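Local coordinates for CdiA-CT toxin, Conserved domain protein (PDB 4ZQU) that probably acts as a nuclease toxin of contact-dependent growth inhibition, with a PDDEXK-type fold, and is bound by its cognate immunity protein, at residues 22-27 against 32-37. Residues are numbered along the deposited sequence; the frame is centred on the assembly and turned at random.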
loop_
_atom_site.group_PDB
_atom_site.type_symbol
_atom_site.label_atom_id
_atom_site.label_comp_id
_atom_site.label_asym_id
_atom_site.label_seq_id
_atom_site.Cartn_x
_atom_site.Cartn_y
_atom_site.Cartn_z
ATOM N N LYS A 22 -2.204 7.297 -1.103
ATOM C CA LYS A 22 -3.583 7.572 -1.491
ATOM C C LYS A 22 -4.260 8.397 -0.401
ATOM O O LYS A 22 -3.827 9.506 -0.079
ATOM C CB LYS A 22 -4.361 6.278 -1.741
ATOM C CG LYS A 22 -3.952 5.531 -2.998
ATOM C CD LYS A 22 -4.936 5.813 -4.124
ATOM C CE LYS A 22 -5.272 4.558 -4.914
ATOM N NZ LYS A 22 -4.926 4.727 -6.352
ATOM N N THR A 23 -5.311 7.832 0.179
ATOM C CA THR A 23 -6.065 8.505 1.224
ATOM C C THR A 23 -5.783 7.886 2.594
ATOM O O THR A 23 -6.129 8.461 3.624
ATOM C CB THR A 23 -7.567 8.445 0.927
ATOM O OG1 THR A 23 -8.291 9.133 1.951
ATOM C CG2 THR A 23 -8.025 6.999 0.868
ATOM N N TYR A 24 -5.143 6.720 2.599
ATOM C CA TYR A 24 -4.883 5.995 3.839
ATOM C C TYR A 24 -3.631 6.507 4.543
ATOM O O TYR A 24 -2.549 6.551 3.956
ATOM C CB TYR A 24 -4.750 4.496 3.566
ATOM C CG TYR A 24 -5.993 3.865 2.982
ATOM C CD1 TYR A 24 -7.253 4.382 3.255
ATOM C CD2 TYR A 24 -5.904 2.758 2.149
ATOM C CE1 TYR A 24 -8.393 3.811 2.719
ATOM C CE2 TYR A 24 -7.039 2.179 1.608
ATOM C CZ TYR A 24 -8.280 2.710 1.896
ATOM O OH TYR A 24 -9.414 2.139 1.362
ATOM N N ASP A 25 -3.786 6.888 5.806
ATOM C CA ASP A 25 -2.676 7.414 6.588
ATOM C C ASP A 25 -2.158 6.367 7.567
ATOM O O ASP A 25 -0.962 6.299 7.843
ATOM C CB ASP A 25 -3.108 8.679 7.330
ATOM C CG ASP A 25 -3.604 9.761 6.387
ATOM O OD1 ASP A 25 -2.971 9.969 5.332
ATOM O OD2 ASP A 25 -4.632 10.398 6.692
ATOM N N TYR A 26 -3.068 5.546 8.081
ATOM C CA TYR A 26 -2.702 4.487 9.013
ATOM C C TYR A 26 -3.241 3.135 8.576
ATOM O O TYR A 26 -4.293 3.044 7.945
ATOM C CB TYR A 26 -3.204 4.809 10.417
ATOM C CG TYR A 26 -2.511 5.990 11.036
ATOM C CD1 TYR A 26 -1.325 5.830 11.737
ATOM C CD2 TYR A 26 -3.033 7.269 10.910
ATOM C CE1 TYR A 26 -0.679 6.909 12.298
ATOM C CE2 TYR A 26 -2.395 8.356 11.469
ATOM C CZ TYR A 26 -1.216 8.169 12.160
ATOM O OH TYR A 26 -0.576 9.247 12.723
ATOM N N PHE A 27 -2.511 2.084 8.927
ATOM C CA PHE A 27 -2.921 0.726 8.619
ATOM C C PHE A 27 -2.562 -0.193 9.774
ATOM O O PHE A 27 -1.385 -0.378 10.077
ATOM C CB PHE A 27 -2.259 0.245 7.326
ATOM C CG PHE A 27 -2.742 -1.101 6.855
ATOM C CD1 PHE A 27 -4.080 -1.434 6.925
ATOM C CD2 PHE A 27 -1.855 -2.031 6.343
ATOM C CE1 PHE A 27 -4.528 -2.669 6.489
ATOM C CE2 PHE A 27 -2.299 -3.268 5.909
ATOM C CZ PHE A 27 -3.636 -3.584 5.982
ATOM N N GLY A 32 -6.052 -5.164 9.964
ATOM C CA GLY A 32 -6.436 -4.769 8.621
ATOM C C GLY A 32 -7.333 -3.550 8.574
ATOM O O GLY A 32 -7.869 -3.200 7.524
ATOM N N ALA A 33 -7.504 -2.905 9.722
ATOM C CA ALA A 33 -8.279 -1.676 9.799
ATOM C C ALA A 33 -7.487 -0.515 9.215
ATOM O O ALA A 33 -6.379 -0.232 9.669
ATOM C CB ALA A 33 -8.663 -1.386 11.236
ATOM N N VAL A 34 -8.040 0.153 8.205
ATOM C CA VAL A 34 -7.380 1.331 7.649
ATOM C C VAL A 34 -8.014 2.608 8.186
ATOM O O VAL A 34 -9.219 2.664 8.433
ATOM C CB VAL A 34 -7.419 1.358 6.104
ATOM C CG1 VAL A 34 -6.726 0.145 5.532
ATOM C CG2 VAL A 34 -8.843 1.440 5.596
ATOM N N VAL A 35 -7.188 3.628 8.375
ATOM C CA VAL A 35 -7.663 4.909 8.867
ATOM C C VAL A 35 -7.182 6.044 7.974
ATOM O O VAL A 35 -5.996 6.141 7.659
ATOM C CB VAL A 35 -7.196 5.172 10.311
ATOM C CG1 VAL A 35 -7.614 6.563 10.762
ATOM C CG2 VAL A 35 -7.751 4.118 11.253
ATOM N N SER A 36 -8.112 6.897 7.560
ATOM C CA SER A 36 -7.761 8.110 6.835
ATOM C C SER A 36 -7.971 9.331 7.721
ATOM O O SER A 36 -9.090 9.607 8.153
ATOM C CB SER A 36 -8.584 8.240 5.559
ATOM O OG SER A 36 -8.204 9.405 4.848
ATOM N N ALA A 37 -6.886 10.052 7.990
ATOM C CA ALA A 37 -6.930 11.232 8.846
ATOM C C ALA A 37 -7.149 12.495 8.028
ATOM O O ALA A 37 -6.233 12.984 7.367
ATOM C CB ALA A 37 -5.645 11.345 9.661
#
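A chi1 of -174° swings the Phe27 ring away from its own backbone N and presents the CE1 edge to Gly32 O, 3.5 Å away. Val34, its CG1 anti to the carbonyl carbon, sets that methyl 3.4 Å from Phe27 CD1. This is a beta hairpin broken by a classic bulge, at the margin of the mixed sheet of a PDDEXK-type toxin domain. The evidence for the bulge is a shared acceptor: Val35 O takes both Asp25 N and Tyr26 N, each at 3.0 Å and in its carbonyl plane. Val35 N returns a bond to Tyr26 O, making Tyr26 and Val35 a hydrogen-bonded antiparallel pair, whereas Phe27 and Val34 are a non-hydrogen-bonded one. The other methyl of Val34, CG2, sits over one face of the Tyr24 ring, 4.0 Å from its centroid, a CH-pi contact; Tyr24 OH is held by Thr65 O. On the Thr23 side of the bulge, the bonds run from side chain to backbone. Ser36 OG donates to Thr23 O at 2.6 Å, tilted 31° from the carbonyl plane. Asp25 reaches across to the backbone beyond: Ala37 N meets its OD2 at 2.6 Å, on the anti side and 20° out of the carboxylate plane.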